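Local coordinates for nuclear and cytoplasmic polyadenylated RNA-binding protein PUB1 (Saccharomyces cerevisiae, PDB 3MD1) that binds polyadenylated RNA with a preference for poly(U), and may accompany transcripts from nucleus to cytoplasm, here represented by its second RRM domain, at residues Lys23-Tyr28 with Met60-Gly65; Asp54-Ala59 with Ile75-Lys80. All blocks are in the same frame, centred on the assembly; numbering follows the deposited sequence. Where two conformers were deposited one is given.

Interaction 1: Lys23-Tyr28 with Met60-Gly65; sequences KDFPSY and MDSMQG
F25 reaches from the loop between helix 15-22 and strand 28-35 to the last turn of helix 53-63, where its ring meets M63 and S62. The apolar part of the contact is made by the outer end of the ring: M63 CG lies 3.6 Å from F25 CZ, approaching obliquely. A Met-aromatic contact accompanies it, with M63 SD 4.9 Å from the centroid of the F25 ring and 76° off the ring normal, so that the sulfur sits at the edge. M63 CG lies anti to the carbonyl carbon of its own residue (chi1 -62°), which brings it to CZ of the ring, and the bend at chi2 sets SD beside CZ and CE2. The polar neighbour is S62, whose OG stands 3.7 Å from F25 CE1, near the ring plane at the edge; its CB packs beside the same carbon.

On the loop side, F25 opens a type II turn in which Y28 N donates to F25 O at 3.2 Å. Beyond the two segments, F25 also packs on A59 and F50, while M63 touches F22, L73 and I75. Across this small surface junction the helix end and loop are thus joined by dispersion and sulfur-edge contacts, which are less directional than hydrogen bonds and probably tolerate slight shifts of the ring.

Interaction 2: Asp54-Ala59 with Ile75-Lys80; sequences DDAQNA and INWAAK
The packing of the second helix of the RRM, 53-63, against the end of the last sheet strand, 71-77, brings the W77 indole against A56 and Q57. A56 CB meets the six-membered part of the indole obliquely, 3.7 Å from W77 CH2. Q57 comes to the ring from another side: its OE1 lies at the indole edge, close to the ring plane, 3.2 Å from W77 CZ2 and 3.4 Å from W77 NE1. The Q57 chain leaves anti to its own N (chi1 -179°) and then bends at chi2, carrying the amide to this edge with its plane 67° from that of the indole. At the other end of that amide, NE2 is hydrogen-bonded to D61 one turn further along the helix, which helps fix its rotation. Q53 and M60 also touch the indole, widening its seat on the helix. An alanine in place of W77 would probably open a gap beside A56 and leave the side-chain OE1 of Q57 without its aromatic neighbour. Two helices packed on one face of an antiparallel sheet, of which 53-63 is the second, are the hallmark of the beta-alpha-beta-beta-alpha-beta RRM fold.

How the interactions relate
Both interactions use helix 53-63, but at different turns, on adjoining faces and toward different elements. Interaction 1 is a surface contact that ties the end of the helix to a loop, whereas interaction 2 is partly buried and larger, 169 against 115 Å², and sets the middle of the helix against the sheet. Each centres on one aromatic residue, with sulfur and a hydroxyl beside it in the first and a methyl and an amide in the second. The two meet directly: S27 OG and D55 OD2 form a probable hydrogen bond of 2.6 Å, and M60 CE packs 3.5 Å from W77 NE1, joining the loop, helix and strand.

Interaction 1: Lys23-Tyr28 with Met60-Gly65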
# COMPACT_ATOMS: atom_id res chain seq x y z
N LYS A 23 -0.20 -9.33 -3.12
CA LYS A 23 -1.01 -10.20 -4.01
C LYS A 23 -1.61 -11.45 -3.35
O LYS A 23 -2.74 -11.84 -3.64
CB LYS A 23 -0.12 -10.70 -5.17
CG LYS A 23 -0.32 -10.01 -6.50
CD LYS A 23 -0.15 -10.98 -7.67
CE LYS A 23 1.29 -11.10 -8.18
NZ LYS A 23 2.17 -11.95 -7.33
N ASP A 24 -0.83 -12.08 -2.49
CA ASP A 24 -1.18 -13.40 -1.98
C ASP A 24 -1.88 -13.42 -0.62
O ASP A 24 -2.23 -14.48 -0.10
CB ASP A 24 0.05 -14.31 -1.99
CG ASP A 24 0.62 -14.50 -3.39
OD1 ASP A 24 -0.16 -14.82 -4.32
OD2 ASP A 24 1.84 -14.31 -3.57
N PHE A 25 -2.09 -12.25 -0.04
CA PHE A 25 -2.81 -12.18 1.22
C PHE A 25 -4.28 -12.49 1.01
O PHE A 25 -4.86 -12.05 0.01
CB PHE A 25 -2.64 -10.80 1.86
CG PHE A 25 -1.31 -10.63 2.53
CD1 PHE A 25 -1.11 -11.11 3.82
CD2 PHE A 25 -0.26 -9.99 1.89
CE1 PHE A 25 0.13 -10.97 4.44
CE2 PHE A 25 0.97 -9.83 2.52
CZ PHE A 25 1.17 -10.33 3.80
N PRO A 26 -4.90 -13.22 1.96
CA PRO A 26 -6.33 -13.51 1.88
C PRO A 26 -7.17 -12.26 1.63
O PRO A 26 -6.94 -11.22 2.26
CB PRO A 26 -6.65 -14.09 3.27
CG PRO A 26 -5.38 -14.71 3.70
CD PRO A 26 -4.26 -13.89 3.11
N SER A 27 -8.10 -12.38 0.69
CA SER A 27 -9.06 -11.32 0.35
C SER A 27 -8.52 -10.12 -0.43
O SER A 27 -9.27 -9.17 -0.68
CB SER A 27 -9.84 -10.85 1.59
OG SER A 27 -10.61 -11.93 2.10
N TYR A 28 -7.25 -10.16 -0.83
CA TYR A 28 -6.64 -9.12 -1.67
C TYR A 28 -7.43 -8.91 -2.96
O TYR A 28 -7.83 -9.89 -3.61
CB TYR A 28 -5.19 -9.48 -2.00
CG TYR A 28 -4.55 -8.64 -3.10
CD1 TYR A 28 -3.87 -7.46 -2.79
CD2 TYR A 28 -4.61 -9.04 -4.44
CE1 TYR A 28 -3.27 -6.69 -3.79
CE2 TYR A 28 -4.02 -8.28 -5.45
CZ TYR A 28 -3.35 -7.12 -5.12
OH TYR A 28 -2.76 -6.37 -6.09
N MET A 60 -2.11 -5.81 7.04
CA MET A 60 -1.47 -4.64 7.63
C MET A 60 -0.50 -5.04 8.73
O MET A 60 0.65 -4.60 8.74
CB MET A 60 -2.52 -3.69 8.19
CG MET A 60 -1.95 -2.61 9.08
SD MET A 60 -3.02 -1.16 9.32
CE MET A 60 -4.62 -1.92 9.67
N ASP A 61 -0.95 -5.89 9.65
CA ASP A 61 -0.13 -6.22 10.81
C ASP A 61 1.06 -7.07 10.40
O ASP A 61 2.17 -6.89 10.89
CB ASP A 61 -0.98 -6.86 11.93
CG ASP A 61 -2.01 -5.88 12.51
OD1 ASP A 61 -1.73 -4.65 12.53
OD2 ASP A 61 -3.10 -6.32 12.95
N SER A 62 0.82 -7.96 9.46
CA SER A 62 1.86 -8.81 8.90
C SER A 62 2.99 -8.04 8.23
O SER A 62 4.16 -8.40 8.36
CB SER A 62 1.20 -9.74 7.89
OG SER A 62 1.94 -10.90 7.71
N MET A 63 2.63 -6.97 7.51
CA MET A 63 3.57 -6.18 6.71
C MET A 63 4.07 -4.89 7.37
O MET A 63 4.96 -4.22 6.83
CB MET A 63 2.95 -5.85 5.34
CG MET A 63 2.65 -7.08 4.49
SD MET A 63 4.13 -8.01 4.02
CE MET A 63 4.57 -7.11 2.53
N GLN A 64 3.48 -4.52 8.51
CA GLN A 64 3.84 -3.28 9.19
C GLN A 64 5.35 -3.21 9.45
O GLN A 64 5.93 -4.10 10.10
CB GLN A 64 3.08 -3.17 10.51
CG GLN A 64 3.20 -1.82 11.20
CD GLN A 64 2.49 -0.74 10.43
OE1 GLN A 64 1.27 -0.56 10.57
NE2 GLN A 64 3.22 -0.04 9.61
N GLY A 65 5.98 -2.15 8.94
CA GLY A 65 7.40 -1.91 9.14
C GLY A 65 8.35 -2.87 8.45
O GLY A 65 9.55 -2.82 8.70

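Interaction 2: Asp54-Ala59 with Ile75-Lys80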
# COMPACT_ATOMS: atom_id res chain seq x y z
N ASP A 54 -11.13 -8.14 8.52
CA ASP A 54 -10.19 -8.93 9.31
C ASP A 54 -8.94 -9.26 8.51
O ASP A 54 -7.83 -9.22 9.04
CB ASP A 54 -10.86 -10.20 9.84
CG ASP A 54 -11.87 -9.93 10.95
OD1 ASP A 54 -11.92 -8.78 11.46
OD2 ASP A 54 -12.61 -10.87 11.31
N ASP A 55 -9.13 -9.58 7.22
CA ASP A 55 -8.03 -9.90 6.32
C ASP A 55 -7.16 -8.67 5.98
O ASP A 55 -5.93 -8.77 5.91
CB ASP A 55 -8.56 -10.57 5.05
CG ASP A 55 -9.02 -12.01 5.29
OD1 ASP A 55 -8.49 -12.67 6.20
OD2 ASP A 55 -9.91 -12.49 4.56
N ALA A 56 -7.79 -7.51 5.78
CA ALA A 56 -7.03 -6.27 5.61
C ALA A 56 -6.22 -5.97 6.88
O ALA A 56 -5.05 -5.61 6.81
CB ALA A 56 -7.97 -5.11 5.26
N GLN A 57 -6.86 -6.13 8.04
CA GLN A 57 -6.19 -5.93 9.33
C GLN A 57 -4.97 -6.84 9.48
O GLN A 57 -3.90 -6.39 9.86
CB GLN A 57 -7.18 -6.17 10.49
CG GLN A 57 -6.56 -5.96 11.90
CD GLN A 57 -6.36 -4.49 12.25
OE1 GLN A 57 -7.29 -3.68 12.19
NE2 GLN A 57 -5.13 -4.14 12.63
N ASN A 58 -5.13 -8.12 9.16
CA ASN A 58 -4.01 -9.05 9.28
C ASN A 58 -2.87 -8.76 8.29
O ASN A 58 -1.71 -8.91 8.64
CB ASN A 58 -4.48 -10.49 9.12
CG ASN A 58 -5.37 -10.95 10.26
OD1 ASN A 58 -5.27 -10.46 11.39
ND2 ASN A 58 -6.24 -11.91 9.97
N ALA A 59 -3.21 -8.34 7.08
CA ALA A 59 -2.18 -8.02 6.09
C ALA A 59 -1.39 -6.81 6.54
O ALA A 59 -0.16 -6.77 6.46
CB ALA A 59 -2.80 -7.79 4.74
N ILE A 75 2.01 1.50 7.38
CA ILE A 75 0.69 1.09 6.94
C ILE A 75 -0.39 1.52 7.93
O ILE A 75 -0.22 1.40 9.14
CB ILE A 75 0.64 -0.46 6.71
CG1 ILE A 75 1.79 -0.91 5.81
CG2 ILE A 75 -0.68 -0.86 6.08
CD1 ILE A 75 1.94 -2.43 5.71
N ASN A 76 -1.49 2.05 7.40
CA ASN A 76 -2.66 2.36 8.21
C ASN A 76 -3.94 2.18 7.41
O ASN A 76 -3.89 1.96 6.20
CB ASN A 76 -2.57 3.77 8.82
CG ASN A 76 -2.41 4.85 7.77
OD1 ASN A 76 -1.32 5.39 7.59
ND2 ASN A 76 -3.49 5.20 7.09
N TRP A 77 -5.08 2.25 8.09
CA TRP A 77 -6.36 2.26 7.41
C TRP A 77 -6.43 3.49 6.51
O TRP A 77 -6.07 4.59 6.92
CB TRP A 77 -7.52 2.28 8.43
CG TRP A 77 -7.67 0.98 9.14
CD1 TRP A 77 -7.41 0.73 10.45
CD2 TRP A 77 -8.11 -0.26 8.56
NE1 TRP A 77 -7.66 -0.60 10.74
CE2 TRP A 77 -8.09 -1.23 9.60
CE3 TRP A 77 -8.51 -0.65 7.28
CZ2 TRP A 77 -8.47 -2.56 9.39
CZ3 TRP A 77 -8.88 -1.98 7.06
CH2 TRP A 77 -8.85 -2.92 8.12
N ALA A 78 -6.87 3.29 5.27
CA ALA A 78 -7.09 4.42 4.36
C ALA A 78 -8.06 5.42 4.99
O ALA A 78 -9.07 5.04 5.59
CB ALA A 78 -7.59 3.94 3.02
N ALA A 79 -7.70 6.70 4.89
CA ALA A 79 -8.50 7.80 5.43
C ALA A 79 -8.15 9.07 4.67
O ALA A 79 -7.14 9.10 3.94
CB ALA A 79 -8.24 7.98 6.93
N LYS A 80 -8.98 10.10 4.81
CA LYS A 80 -8.72 11.38 4.15
C LYS A 80 -7.33 11.91 4.52
O LYS A 80 -6.96 11.92 5.70
CB LYS A 80 -9.79 12.42 4.51
CG LYS A 80 -9.68 13.72 3.71
CD LYS A 80 -10.64 14.81 4.17
CE LYS A 80 -10.75 15.90 3.10
NZ LYS A 80 -11.31 17.19 3.62